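Local coordinates for putative epoxide hydrolase protein (Klebsiella pneumoniae subsp. pneumoniae, PDB 5BOV) that is a putative epoxide hydrolase of the alpha/beta hydrolase fold, perhaps with monoacylglycerol lipase activity, though its actual reaction is not established, at residues 80-84 and 225-229; 113-118 and 132-138; 245-251 and 272-278. All blocks are in the same frame, centred on the assembly; numbering follows the deposited sequence. Where two conformers were deposited one is given.

Contact 1. Residues 80-84 and 225-229; sequences PRNGQ and KGEAK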
ATOM      1  N   PRO A  80       8.720  17.523   6.149  1.00 17.47           N
ATOM      2  CA  PRO A  80       7.304  17.463   6.255  1.00 17.18           C
ATOM      3  C   PRO A  80       6.812  16.001   6.315  1.00 15.53           C
ATOM      4  O   PRO A  80       7.283  15.143   5.584  1.00 14.35           O
ATOM      5  CB  PRO A  80       6.813  18.129   4.948  1.00 17.84           C
ATOM      6  CG  PRO A  80       7.862  19.127   4.604  1.00 18.52           C
ATOM      7  CD  PRO A  80       9.149  18.382   5.031  1.00 18.70           C
ATOM      8  N   ARG A  81       5.877  15.780   7.228  1.00 15.24           N
ATOM      9  CA  ARG A  81       5.212  14.454   7.377  1.00 14.70           C
ATOM     10  C   ARG A  81       4.113  14.365   6.287  1.00 14.53           C
ATOM     11  O   ARG A  81       2.922  14.555   6.508  1.00 15.45           O
ATOM     12  CB  ARG A  81       4.673  14.237   8.767  1.00 14.95           C
ATOM     13  CG  ARG A  81       5.699  13.619   9.715  1.00 15.26           C
ATOM     14  CD  ARG A  81       7.002  14.398   9.797  1.00 16.06           C
ATOM     15  NE  ARG A  81       7.810  13.791  10.828  1.00 15.64           N
ATOM     16  CZ  ARG A  81       9.111  13.958  10.977  1.00 16.30           C
ATOM     17  NH1 ARG A  81       9.780  14.741  10.175  1.00 16.66           N
ATOM     18  NH2 ARG A  81       9.771  13.344  12.003  1.00 16.81           N
ATOM     19  N   ASN A  82       4.590  14.139   5.067  1.00 14.11           N
ATOM     20  CA  ASN A  82       3.795  14.295   3.846  1.00 14.18           C
ATOM     21  C   ASN A  82       3.309  12.935   3.368  1.00 13.60           C
ATOM     22  O   ASN A  82       4.131  12.048   3.062  1.00 13.49           O
ATOM     23  CB  ASN A  82       4.683  14.996   2.815  1.00 14.53           C
ATOM     24  CG  ASN A  82       4.016  15.181   1.446  1.00 14.89           C
ATOM     25  OD1 ASN A  82       2.817  14.975   1.264  1.00 13.74           O
ATOM     26  ND2 ASN A  82       4.820  15.560   0.494  1.00 15.55           N
ATOM     27  N   GLY A  83       1.966  12.804   3.273  1.00 12.94           N
ATOM     28  CA  GLY A  83       1.328  11.603   2.717  1.00 12.36           C
ATOM     29  C   GLY A  83       0.884  11.663   1.264  1.00 11.71           C
ATOM     30  O   GLY A  83       0.128  10.781   0.803  1.00 10.99           O
ATOM     31  N   GLN A  84       1.457  12.552   0.454  1.00 11.48           N
ATOM     32  CA  GLN A  84       1.007  12.580  -0.954  1.00 11.98           C
ATOM     33  C   GLN A  84       1.517  11.342  -1.710  1.00 11.38           C
ATOM     34  O   GLN A  84       2.560  10.740  -1.326  1.00 11.45           O
ATOM     35  CB  GLN A  84       1.529  13.826  -1.667  1.00 12.88           C
ATOM     36  CG  GLN A  84       2.984  13.866  -2.020  1.00 13.40           C
ATOM     37  CD  GLN A  84       3.357  15.182  -2.673  1.00 14.58           C
ATOM     38  OE1 GLN A  84       3.940  16.097  -2.035  1.00 14.49           O
ATOM     39  NE2 GLN A  84       3.035  15.302  -3.969  1.00 14.62           N
ATOM     40  N   LYS A 225      -1.309  21.240  -0.339  1.00 23.09           N
ATOM     41  CA  LYS A 225      -0.426  21.358  -1.455  1.00 26.23           C
ATOM     42  C   LYS A 225       0.714  20.422  -1.212  1.00 25.85           C
ATOM     43  O   LYS A 225       1.245  20.330  -0.105  1.00 28.07           O
ATOM     44  CB  LYS A 225       0.101  22.804  -1.468  1.00 29.71           C
ATOM     45  CG  LYS A 225       0.681  23.214  -2.789  1.00 34.24           C
ATOM     46  CD  LYS A 225       1.166  24.671  -2.795  1.00 39.88           C
ATOM     47  CE  LYS A 225       1.138  25.279  -4.241  1.00 42.79           C
ATOM     48  NZ  LYS A 225       2.218  26.294  -4.511  1.00 45.62           N
ATOM     49  N   GLY A 226       1.146  19.679  -2.183  1.00 25.00           N
ATOM     50  CA  GLY A 226       2.265  18.799  -1.900  1.00 23.91           C
ATOM     51  C   GLY A 226       3.560  19.582  -1.860  1.00 24.27           C
ATOM     52  O   GLY A 226       3.549  20.820  -1.932  1.00 25.28           O
ATOM     53  N   GLU A 227       4.667  18.871  -1.750  1.00 20.77           N
ATOM     54  CA  GLU A 227       5.997  19.492  -1.782  1.00 20.71           C
ATOM     55  C   GLU A 227       6.437  19.708  -3.205  1.00 19.69           C
ATOM     56  O   GLU A 227       6.216  18.894  -4.096  1.00 19.15           O
ATOM     57  CB  GLU A 227       7.014  18.590  -1.050  1.00 20.86           C
ATOM     58  CG  GLU A 227       6.790  18.526   0.426  1.00 21.57           C
ATOM     59  CD  GLU A 227       7.793  17.585   1.065  1.00 22.39           C
ATOM     60  OE1 GLU A 227       8.974  17.968   1.327  1.00 24.54           O
ATOM     61  OE2 GLU A 227       7.432  16.420   1.310  1.00 20.80           O
ATOM     62  N   ALA A 228       7.246  20.744  -3.373  1.00 20.47           N
ATOM     63  CA  ALA A 228       7.754  21.104  -4.670  1.00 20.33           C
ATOM     64  C   ALA A 228       8.548  20.013  -5.355  1.00 19.59           C
ATOM     65  O   ALA A 228       8.426  19.796  -6.580  1.00 19.32           O
ATOM     66  CB  ALA A 228       8.575  22.395  -4.547  1.00 21.18           C
ATOM     67  N   LYS A 229       9.327  19.264  -4.593  1.00 19.60           N
ATOM     68  CA  LYS A 229      10.121  18.210  -5.200  1.00 19.14           C
ATOM     69  C   LYS A 229       9.330  17.000  -5.751  1.00 17.81           C
ATOM     70  O   LYS A 229       9.893  16.178  -6.469  1.00 17.30           O
ATOM     71  CB  LYS A 229      11.214  17.700  -4.235  1.00 20.57           C
ATOM     72  CG  LYS A 229      10.737  16.994  -2.992  1.00 20.71           C
ATOM     73  CD  LYS A 229      11.943  16.687  -2.129  1.00 22.77           C
ATOM     74  CE  LYS A 229      11.614  15.794  -0.991  1.00 23.04           C
ATOM     75  NZ  LYS A 229      12.836  15.684  -0.113  1.00 23.73           N
TER
HETATM   76  O   HOH W   1       8.129  14.513   2.961  1.00 18.22           O
HETATM   77  O   HOH W   2       3.675  17.835  -5.131  1.00 19.23           O
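Gln84 OE1 is gripped by two N-H groups, one from each side of the contact. The backbone N of Glu227 reaches it across the gap at 2.9 Å, lying in the plane of the Gln84 carbonyl, and Asn82 ND2 reaches it from within 80-84 at 2.7 Å, on a lone pair and almost straight (174°). ND2 spends its other hydrogen on Glu227 OE2, 2.9 Å away, using the anti lone pair of that oxygen. Both acceptors lie close to the Asn82 amide plane, so the amide is fixed in rotation, while the carboxylate is turned 58° from it. Asparagine suits the place because its OD1 also accepts from Gln84 N, closing an Asx turn just ahead of helix 85-98, whose N-cap position Gln84 occupies. The contact thus ties the start of that helix to the loop between helices 209-220 and 231-238. With CG set between the backbone N and the carbonyl carbon (chi1 73°) and the chain extended beyond it, Gln84 lays its amide beside Gly226, where OE1 comes to 3.2 Å from Gly226 CA; a CB there would collide with this oxygen, which suits glycine. Glu227 runs out straight in its turn, and its OE1 lies 3.6 Å from Pro80 CG, against the proline ring. Two waters complete the seam: one donates to both Pro80 O and Glu227 OE2, the other accepts from Gln84 NE2 and donates to Glu227 O. Gln84 NE2 also bonds to Glu234 in helix 231-238.

Contact 2. Residues 113-118 and 132-138; sequences ARTADI and SVSGYLI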
ATOM      1  N   ALA A 113      -0.889  -0.551  -3.019  1.00  8.02           N
ATOM      2  CA  ALA A 113      -1.238  -0.745  -4.417  1.00  8.21           C
ATOM      3  C   ALA A 113      -1.028   0.542  -5.180  1.00  8.25           C
ATOM      4  O   ALA A 113      -0.471   0.567  -6.274  1.00  8.34           O
ATOM      5  CB  ALA A 113      -2.646  -1.240  -4.632  1.00  8.12           C
ATOM      6  N   ARG A 114      -1.539   1.668  -4.629  1.00  7.89           N
ATOM      7  CA  ARG A 114      -1.297   2.971  -5.239  1.00  8.05           C
ATOM      8  C   ARG A 114       0.175   3.251  -5.421  1.00  7.72           C
ATOM      9  O   ARG A 114       0.627   3.631  -6.500  1.00  8.01           O
ATOM     10  CB  ARG A 114      -1.913   4.032  -4.395  1.00  8.35           C
ATOM     11  CG  ARG A 114      -1.803   5.409  -4.943  1.00  9.21           C
ATOM     12  CD  ARG A 114      -2.314   6.443  -3.933  1.00 10.46           C
ATOM     13  NE  ARG A 114      -1.392   6.536  -2.822  1.00 10.54           N
ATOM     14  CZ  ARG A 114      -1.662   7.018  -1.622  1.00 12.56           C
ATOM     15  NH1 ARG A 114      -2.874   7.429  -1.298  1.00 13.84           N
ATOM     16  NH2 ARG A 114      -0.664   7.124  -0.728  1.00 12.87           N
ATOM     17  N   THR A 115       0.973   2.915  -4.398  1.00  7.51           N
ATOM     18  CA  THR A 115       2.367   3.169  -4.428  1.00  7.74           C
ATOM     19  C   THR A 115       3.065   2.273  -5.506  1.00  7.82           C
ATOM     20  O   THR A 115       3.833   2.777  -6.317  1.00  7.99           O
ATOM     21  CB  THR A 115       3.013   2.886  -3.039  1.00  7.68           C
ATOM     22  OG1 THR A 115       2.431   3.770  -2.056  1.00  7.98           O
ATOM     23  CG2 THR A 115       4.443   3.094  -3.065  1.00  8.17           C
ATOM     24  N   ALA A 116       2.717   0.990  -5.537  1.00  7.40           N
ATOM     25  CA  ALA A 116       3.283   0.111  -6.558  1.00  7.54           C
ATOM     26  C   ALA A 116       2.859   0.516  -7.970  1.00  7.78           C
ATOM     27  O   ALA A 116       3.674   0.461  -8.885  1.00  8.14           O
ATOM     28  CB  ALA A 116       2.810  -1.331  -6.307  1.00  7.50           C
ATOM     29  N   ASP A 117       1.594   0.938  -8.134  1.00  7.29           N
ATOM     30  CA  ASP A 117       1.068   1.423  -9.358  1.00  7.69           C
ATOM     31  C   ASP A 117       1.969   2.619  -9.862  1.00  7.89           C
ATOM     32  O   ASP A 117       2.313   2.677 -11.054  1.00  8.10           O
ATOM     33  CB  ASP A 117      -0.341   1.904  -9.279  1.00  7.80           C
ATOM     34  CG  ASP A 117      -1.360   0.804  -9.052  1.00  7.89           C
ATOM     35  OD1 ASP A 117      -1.013  -0.400  -9.074  1.00  7.70           O
ATOM     36  OD2 ASP A 117      -2.484   1.212  -8.719  1.00  7.76           O
ATOM     37  N   ILE A 118       2.241   3.567  -8.966  1.00  8.33           N
ATOM     38  CA  ILE A 118       3.024   4.720  -9.316  1.00  8.73           C
ATOM     39  C   ILE A 118       4.449   4.310  -9.725  1.00  9.24           C
ATOM     40  O   ILE A 118       4.959   4.853 -10.744  1.00  9.52           O
ATOM     41  CB  ILE A 118       3.045   5.757  -8.182  1.00  8.91           C
ATOM     42  CG1 ILE A 118       1.679   6.335  -8.011  1.00  8.60           C
ATOM     43  CG2 ILE A 118       4.085   6.898  -8.477  1.00  9.13           C
ATOM     44  CD1 ILE A 118       1.495   7.117  -6.714  1.00  8.60           C
ATOM     45  N   SER A 132      -1.753  -5.716  -8.256  1.00  7.01           N
ATOM     46  CA  SER A 132      -2.409  -4.497  -7.740  1.00  7.15           C
ATOM     47  C   SER A 132      -3.818  -4.829  -7.296  1.00  7.22           C
ATOM     48  O   SER A 132      -4.745  -4.992  -8.114  1.00  7.22           O
ATOM     49  CB  SER A 132      -2.410  -3.407  -8.827  1.00  7.82           C
ATOM     50  OG  SER A 132      -2.815  -2.151  -8.299  1.00  7.58           O
ATOM     51  N   VAL A 133      -4.018  -4.907  -5.986  1.00  7.16           N
ATOM     52  CA  VAL A 133      -5.332  -5.200  -5.483  1.00  7.41           C
ATOM     53  C   VAL A 133      -6.263  -3.976  -5.689  1.00  8.03           C
ATOM     54  O   VAL A 133      -5.865  -2.836  -5.373  1.00  8.16           O
ATOM     55  CB  VAL A 133      -5.354  -5.533  -3.985  1.00  7.64           C
ATOM     56  CG1 VAL A 133      -6.767  -5.742  -3.456  1.00  7.66           C
ATOM     57  CG2 VAL A 133      -4.467  -6.718  -3.691  1.00  7.96           C
ATOM     58  N   SER A 134      -7.437  -4.226  -6.205  1.00  8.37           N
ATOM     59  CA  SER A 134      -8.444  -3.175  -6.560  1.00  8.63           C
ATOM     60  C   SER A 134      -8.075  -2.355  -7.779  1.00  8.81           C
ATOM     61  O   SER A 134      -8.687  -1.318  -8.008  1.00 10.50           O
ATOM     62  CB  SER A 134      -8.861  -2.311  -5.361  1.00  9.11           C
ATOM     63  OG  SER A 134      -9.343  -3.159  -4.320  1.00 10.77           O
ATOM     64  N   GLY A 135      -7.101  -2.806  -8.575  1.00  8.80           N
ATOM     65  CA  GLY A 135      -6.909  -2.254  -9.887  1.00  9.49           C
ATOM     66  C   GLY A 135      -5.983  -1.042  -9.919  1.00  9.15           C
ATOM     67  O   GLY A 135      -4.886  -1.064  -9.424  1.00  9.66           O
ATOM     68  N   TYR A 136      -6.430  -0.043 -10.668  1.00  8.82           N
ATOM     69  CA  TYR A 136      -5.594   1.123 -10.964  1.00  9.15           C
ATOM     70  C   TYR A 136      -6.000   2.179  -9.941  1.00  9.19           C
ATOM     71  O   TYR A 136      -7.107   2.756 -10.006  1.00 10.01           O
ATOM     72  CB  TYR A 136      -5.873   1.637 -12.380  1.00  9.43           C
ATOM     73  CG  TYR A 136      -4.999   2.811 -12.819  1.00  9.91           C
ATOM     74  CD1 TYR A 136      -3.758   2.587 -13.421  1.00 10.05           C
ATOM     75  CD2 TYR A 136      -5.455   4.103 -12.705  1.00 10.13           C
ATOM     76  CE1 TYR A 136      -2.975   3.635 -13.872  1.00 10.29           C
ATOM     77  CE2 TYR A 136      -4.682   5.177 -13.175  1.00 10.21           C
ATOM     78  CZ  TYR A 136      -3.464   4.938 -13.763  1.00 10.47           C
ATOM     79  OH  TYR A 136      -2.712   6.020 -14.177  1.00 11.01           O
ATOM     80  N   LEU A 137      -5.097   2.498  -9.022  1.00  9.48           N
ATOM     81  CA  LEU A 137      -5.399   3.380  -7.896  1.00 10.46           C
ATOM     82  C   LEU A 137      -4.686   4.731  -7.947  1.00 10.47           C
ATOM     83  O   LEU A 137      -4.798   5.465  -6.995  1.00 11.74           O
ATOM     84  CB  LEU A 137      -5.085   2.691  -6.589  1.00 11.50           C
ATOM     85  CG  LEU A 137      -5.936   1.463  -6.285  1.00 13.17           C
ATOM     86  CD1 LEU A 137      -5.782   1.002  -4.873  1.00 14.79           C
ATOM     87  CD2 LEU A 137      -7.378   1.720  -6.599  1.00 15.33           C
ATOM     88  N   ILE A 138      -4.082   5.077  -9.076  1.00 10.28           N
ATOM     89  CA  ILE A 138      -3.523   6.368  -9.271  1.00 10.24           C
ATOM     90  C   ILE A 138      -4.700   7.343  -9.519  1.00 10.84           C
ATOM     91  O   ILE A 138      -5.547   7.083 -10.397  1.00 10.61           O
ATOM     92  CB  ILE A 138      -2.592   6.372 -10.482  1.00 10.79           C
ATOM     93  CG1 ILE A 138      -1.326   5.553 -10.165  1.00 10.96           C
ATOM     94  CG2 ILE A 138      -2.154   7.805 -10.846  1.00 11.28           C
ATOM     95  CD1 ILE A 138      -0.456   5.255 -11.331  1.00 11.17           C
TER
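Asp117 reaches from its helix to the loop after strand 127-133 and meets it with both carboxylate oxygens. OD2 accepts from Leu137 N at 2.9 Å, the N-H pointing well at the oxygen (163°) and meeting it nearly along the C-O axis. OD1 lies 2.6 Å from Ser132 OG, a hydroxyl that sits equally close to Gly135 O. Aspartate suits this place, its short stem letting one oxygen serve the strand end while the other serves the loop; CG stands anti to the carbonyl carbon (chi1 -69°), which sends the carboxylate across to the turn.

Apolar groups flank this polar centre. Ala113 CB, one helical turn earlier, sits 3.9 Å from Leu137 CD1 and also packs against Val133 O; a small side chain allows the helix to come this close. Next to Asp117 in the helix, Ile118 crosses the side chain of Ile138 obliquely, with Ile118 CG1 and Ile138 CG1 3.8 Å apart. Ile138 CD1 rests against the backbone carbonyl of Asp117. The two segments belong to the beta-alpha-beta unit of strand 104-108, helix 111-122 and strand 127-133 in the alpha/beta hydrolase fold, and the side chain of Ala113 touches a GxDxG sequence that resembles a nucleophile elbow.

Farther out, a type II turn from Ser132 to Gly135 brings the loop back over the helix; at Gly135 the backbone angles would jam a CB against the carbonyl O of Ser134, so glycine fits. Arg114 lays its CG 3.6 Å from Leu137 O, but its guanidinium continues away to Asn216 and to the ring of Trp111. Leu237 of helix 231-238 packs against both isoleucines.

Contact 3. Residues 245-251 and 272-278; sequences VPTITLE and KYEHRDL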
ATOM      1  N   VAL A 245       3.668  -2.712 -17.548  1.00 10.06           N
ATOM      2  CA  VAL A 245       4.306  -3.938 -17.112  1.00 10.03           C
ATOM      3  C   VAL A 245       3.274  -5.032 -16.886  1.00  9.66           C
ATOM      4  O   VAL A 245       2.076  -4.752 -16.688  1.00  9.68           O
ATOM      5  CB  VAL A 245       5.134  -3.747 -15.826  1.00 10.21           C
ATOM      6  CG1 VAL A 245       6.090  -2.546 -16.013  1.00 10.80           C
ATOM      7  CG2 VAL A 245       4.293  -3.559 -14.606  1.00  9.77           C
ATOM      8  N   PRO A 246       3.690  -6.288 -16.958  1.00  9.91           N
ATOM      9  CA  PRO A 246       2.715  -7.378 -16.716  1.00  9.85           C
ATOM     10  C   PRO A 246       2.046  -7.230 -15.334  1.00  9.21           C
ATOM     11  O   PRO A 246       2.726  -7.082 -14.366  1.00  9.47           O
ATOM     12  CB  PRO A 246       3.569  -8.668 -16.780  1.00 10.21           C
ATOM     13  CG  PRO A 246       4.706  -8.266 -17.627  1.00 10.61           C
ATOM     14  CD  PRO A 246       5.018  -6.846 -17.285  1.00 10.15           C
ATOM     15  N   THR A 247       0.727  -7.305 -15.331  1.00  8.72           N
ATOM     16  CA  THR A 247      -0.041  -6.997 -14.112  1.00  8.41           C
ATOM     17  C   THR A 247      -1.153  -8.006 -13.916  1.00  8.49           C
ATOM     18  O   THR A 247      -1.902  -8.338 -14.878  1.00  8.71           O
ATOM     19  CB  THR A 247      -0.652  -5.623 -14.224  1.00  8.24           C
ATOM     20  OG1 THR A 247       0.393  -4.621 -14.368  1.00  8.48           O
ATOM     21  CG2 THR A 247      -1.471  -5.280 -13.007  1.00  8.10           C
ATOM     22  N   ILE A 248      -1.325  -8.466 -12.663  1.00  8.60           N
ATOM     23  CA  ILE A 248      -2.526  -9.109 -12.244  1.00  8.69           C
ATOM     24  C   ILE A 248      -3.230  -8.234 -11.231  1.00  8.29           C
ATOM     25  O   ILE A 248      -2.610  -7.814 -10.263  1.00  7.95           O
ATOM     26  CB  ILE A 248      -2.290 -10.530 -11.641  1.00  9.49           C
ATOM     27  CG1 ILE A 248      -1.659 -11.410 -12.723  1.00 10.11           C
ATOM     28  CG2 ILE A 248      -3.546 -11.090 -11.079  1.00  9.72           C
ATOM     29  CD1 ILE A 248      -1.439 -12.847 -12.267  1.00 10.51           C
ATOM     30  N   THR A 249      -4.500  -7.942 -11.486  1.00  8.12           N
ATOM     31  CA  THR A 249      -5.325  -7.255 -10.513  1.00  7.87           C
ATOM     32  C   THR A 249      -6.215  -8.284  -9.779  1.00  7.91           C
ATOM     33  O   THR A 249      -6.579  -9.303 -10.307  1.00  7.76           O
ATOM     34  CB  THR A 249      -6.215  -6.150 -11.161  1.00  8.00           C
ATOM     35  OG1 THR A 249      -7.003  -6.740 -12.177  1.00  8.58           O
ATOM     36  CG2 THR A 249      -5.340  -5.060 -11.701  1.00  8.11           C
ATOM     37  N   LEU A 250      -6.480  -7.971  -8.494  1.00  7.88           N
ATOM     38  CA  LEU A 250      -7.257  -8.819  -7.618  1.00  8.33           C
ATOM     39  C   LEU A 250      -8.397  -8.035  -6.998  1.00  8.74           C
ATOM     40  O   LEU A 250      -8.221  -6.864  -6.661  1.00  8.83           O
ATOM     41  CB  LEU A 250      -6.427  -9.383  -6.464  1.00  8.59           C
ATOM     42  CG  LEU A 250      -5.164 -10.139  -6.827  1.00  8.73           C
ATOM     43  CD1 LEU A 250      -4.432 -10.544  -5.540  1.00  8.97           C
ATOM     44  CD2 LEU A 250      -5.541 -11.377  -7.611  1.00  9.15           C
ATOM     45  N   GLU A 251      -9.534  -8.705  -6.732  1.00  9.66           N
ATOM     46  CA  GLU A 251     -10.515  -8.050  -5.899  1.00 10.40           C
ATOM     47  C   GLU A 251     -11.162  -9.148  -5.108  1.00 11.90           C
ATOM     48  O   GLU A 251     -11.275 -10.261  -5.574  1.00 12.28           O
ATOM     49  CB  GLU A 251     -11.515  -7.342  -6.825  1.00 10.87           C
ATOM     50  CG  GLU A 251     -12.527  -6.520  -6.060  1.00 11.84           C
ATOM     51  CD  GLU A 251     -11.831  -5.557  -5.126  1.00 12.10           C
ATOM     52  OE1 GLU A 251     -11.373  -4.506  -5.603  1.00 13.40           O
ATOM     53  OE2 GLU A 251     -11.713  -5.858  -3.875  1.00 12.75           O
ATOM     54  N   LYS A 272       0.754  -7.149 -20.641  1.00 12.77           N
ATOM     55  CA  LYS A 272       0.147  -8.409 -20.280  1.00 13.56           C
ATOM     56  C   LYS A 272      -0.686  -8.175 -19.054  1.00 12.00           C
ATOM     57  O   LYS A 272      -0.295  -7.404 -18.178  1.00 11.61           O
ATOM     58  CB  LYS A 272       1.264  -9.422 -19.984  1.00 16.21           C
ATOM     59  CG  LYS A 272       2.029  -9.758 -21.252  1.00 20.68           C
ATOM     60  CD  LYS A 272       3.098 -10.744 -20.908  1.00 26.41           C
ATOM     61  CE  LYS A 272       3.713 -11.287 -22.191  1.00 30.85           C
ATOM     62  NZ  LYS A 272       4.665 -12.399 -21.919  1.00 34.66           N
ATOM     63  N   TYR A 273      -1.841  -8.848 -19.014  1.00 11.64           N
ATOM     64  CA  TYR A 273      -2.869  -8.543 -17.991  1.00 10.83           C
ATOM     65  C   TYR A 273      -3.772  -9.686 -17.682  1.00 11.02           C
ATOM     66  O   TYR A 273      -4.189 -10.427 -18.564  1.00 12.09           O
ATOM     67  CB  TYR A 273      -3.755  -7.406 -18.498  1.00 10.34           C
ATOM     68  CG  TYR A 273      -4.762  -6.963 -17.499  1.00  9.74           C
ATOM     69  CD1 TYR A 273      -4.373  -6.220 -16.429  1.00  9.54           C
ATOM     70  CD2 TYR A 273      -6.070  -7.373 -17.574  1.00  9.94           C
ATOM     71  CE1 TYR A 273      -5.303  -5.847 -15.450  1.00  9.59           C
ATOM     72  CE2 TYR A 273      -7.020  -7.006 -16.626  1.00  9.85           C
ATOM     73  CZ  TYR A 273      -6.622  -6.257 -15.558  1.00  9.78           C
ATOM     74  OH  TYR A 273      -7.530  -5.872 -14.578  1.00  9.97           O
ATOM     75  N   GLU A 274      -4.152  -9.791 -16.408  1.00 10.77           N
ATOM     76  CA  GLU A 274      -5.207 -10.700 -15.979  1.00 11.20           C
ATOM     77  C   GLU A 274      -5.869 -10.091 -14.767  1.00 10.61           C
ATOM     78  O   GLU A 274      -5.160  -9.492 -13.925  1.00 10.49           O
ATOM     79  CB  GLU A 274      -4.589 -12.034 -15.619  1.00 12.30           C
ATOM     80  CG  GLU A 274      -5.626 -13.079 -15.283  1.00 13.82           C
ATOM     81  CD  GLU A 274      -5.072 -14.420 -14.782  1.00 15.54           C
ATOM     82  OE1 GLU A 274      -3.911 -14.709 -15.044  1.00 18.89           O
ATOM     83  OE2 GLU A 274      -5.876 -15.121 -14.133  1.00 17.29           O
ATOM     84  N   HIS A 275      -7.169 -10.205 -14.714  1.00 10.26           N
ATOM     85  CA  HIS A 275      -7.913  -9.838 -13.524  1.00 10.26           C
ATOM     86  C   HIS A 275      -8.446 -11.095 -12.821  1.00 10.51           C
ATOM     87  O   HIS A 275      -8.979 -11.997 -13.487  1.00 11.85           O
ATOM     88  CB  HIS A 275      -9.124  -8.933 -13.835  1.00 10.00           C
ATOM     89  CG  HIS A 275      -9.877  -8.613 -12.591  1.00 10.12           C
ATOM     90  ND1 HIS A 275      -9.362  -7.808 -11.604  1.00 10.02           N
ATOM     91  CD2 HIS A 275     -11.056  -9.081 -12.107  1.00 10.22           C
ATOM     92  CE1 HIS A 275     -10.150  -7.794 -10.563  1.00  9.75           C
ATOM     93  NE2 HIS A 275     -11.204  -8.574 -10.842  1.00 10.27           N
ATOM     94  N   ARG A 276      -8.375 -11.128 -11.496  1.00 10.71           N
ATOM     95  CA  ARG A 276      -8.923 -12.245 -10.701  0.70 11.72           C
ATOM     96  C   ARG A 276      -9.792 -11.781  -9.580  1.00 12.40           C
ATOM     97  O   ARG A 276      -9.365 -11.009  -8.702  1.00 12.30           O
ATOM     98  CB  ARG A 276      -7.858 -13.097 -10.021  0.70 11.71           C
ATOM     99  CG  ARG A 276      -6.955 -13.714 -10.991  0.70 11.61           C
ATOM    100  CD  ARG A 276      -5.944 -14.595 -10.313  0.70 12.11           C
ATOM    101  NE  ARG A 276      -5.170 -15.129 -11.368  0.70 12.89           N
ATOM    102  CZ  ARG A 276      -4.076 -15.812 -11.158  0.70 12.61           C
ATOM    103  NH1 ARG A 276      -3.621 -16.061  -9.912  0.70 12.62           N
ATOM    104  NH2 ARG A 276      -3.456 -16.248 -12.221  0.70 13.58           N
ATOM    105  N   ASP A 277     -11.026 -12.264  -9.602  1.00 13.88           N
ATOM    106  CA  ASP A 277     -11.944 -12.078  -8.489  1.00 17.16           C
ATOM    107  C   ASP A 277     -11.644 -13.202  -7.557  1.00 18.10           C
ATOM    108  O   ASP A 277     -11.799 -14.416  -7.952  1.00 23.21           O
ATOM    109  CB  ASP A 277     -13.412 -12.065  -8.955  1.00 18.17           C
ATOM    110  CG  ASP A 277     -13.782 -10.792  -9.710  1.00 20.28           C
ATOM    111  OD1 ASP A 277     -13.345  -9.689  -9.290  1.00 18.90           O
ATOM    112  OD2 ASP A 277     -14.299 -10.868 -10.834  1.00 25.91           O
ATOM    113  N   LEU A 278     -11.343 -12.907  -6.330  1.00 17.59           N
ATOM    114  CA  LEU A 278     -11.087 -13.954  -5.362  1.00 20.25           C
ATOM    115  C   LEU A 278     -12.406 -14.413  -4.710  1.00 24.12           C
ATOM    116  O   LEU A 278     -13.064 -13.619  -4.109  1.00 25.81           O
ATOM    117  CB  LEU A 278     -10.154 -13.470  -4.289  1.00 20.28           C
ATOM    118  CG  LEU A 278      -8.774 -13.026  -4.797  1.00 20.10           C
ATOM    119  CD1 LEU A 278      -7.938 -12.495  -3.646  1.00 20.93           C
ATOM    120  CD2 LEU A 278      -8.054 -14.150  -5.516  1.00 20.69           C
TER
HETATM  121  O   HOH W   3      -0.236  -4.472 -18.255  1.00 10.80           O
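Thr249 OG1 lies between two aromatic side chains of the neighbouring strand, hydrogen-bonded to Tyr273 OH at 2.6 Å and to His275 ND1 at 2.7 Å. The hydroxyl comes to the edge of the imidazole, near its plane. It is placed there by a chi1 of 56°, between the backbone N and the carbonyl carbon, and Thr249 CG2 then rests 3.8 Å from Tyr273 CE1. Threonine suits the site by offering a hydroxyl and a methyl on its one beta carbon. On the far side of its ring, His275 NE2 donates to Asp277 OD1 at 2.9 Å; this bond, with the one at ND1, probably fixes the rotation of the imidazole. Pro262 and Tyr265 of helix 262-265 also pack against His275.

The opposite face of the sheet carries Ile248, Leu250, Glu274 and Arg276. Arg276 has two conformers, and its outer contacts are therefore tentative: in one of them NE makes a salt bridge to Glu274 OE2 in the plane of the guanidinium, Ile248 CD1 sits over one guanidinium face, and NH2 pairs with Asp300 of helix 291-303. That helix packs on Ile248 and Leu250 as well. Beside the arginine stem, Leu250 CD2 packs on Arg276 CB at 3.8 Å, the two side chains pointing the same way.

Beneath these side chains the backbones pair in register, Thr247 with Tyr273 through Glu251 with Asp277. The hydrogen bonds run from Thr247 N to Lys272 O at one end to Leu278 N to Glu251 O at the other, the latter nearly straight (177°). The axes of strand segments 247-251 and 273-278 come to 4.7 Å, their directions 18° apart, a parallel pair joined through helix 262-265 as a beta-alpha-beta unit, with 273-278 as an edge strand of the alpha/beta hydrolase sheet.

In the fold
From the N terminus, 80-84 precedes helix 85-98 and meets 225-229 across 140 residues, so contact 1 closes a long loop of mostly helical chain. Contact 2 is nested inside that loop, joining helix 111-122 to the end of strand 127-133 and the loop that follows it. Contact 3 follows in series, closing a short loop between strands 247-252 and 273-278 at the sheet's edge. Contacts 1 and 3 lie on opposite sides of the chain's centre, about 31 Å between centres. Contact 2 touches both, packing Arg114 against Gly83 and probably hydrogen-bonding through Ser134 to Leu250 and Glu251 in the neighbouring strand.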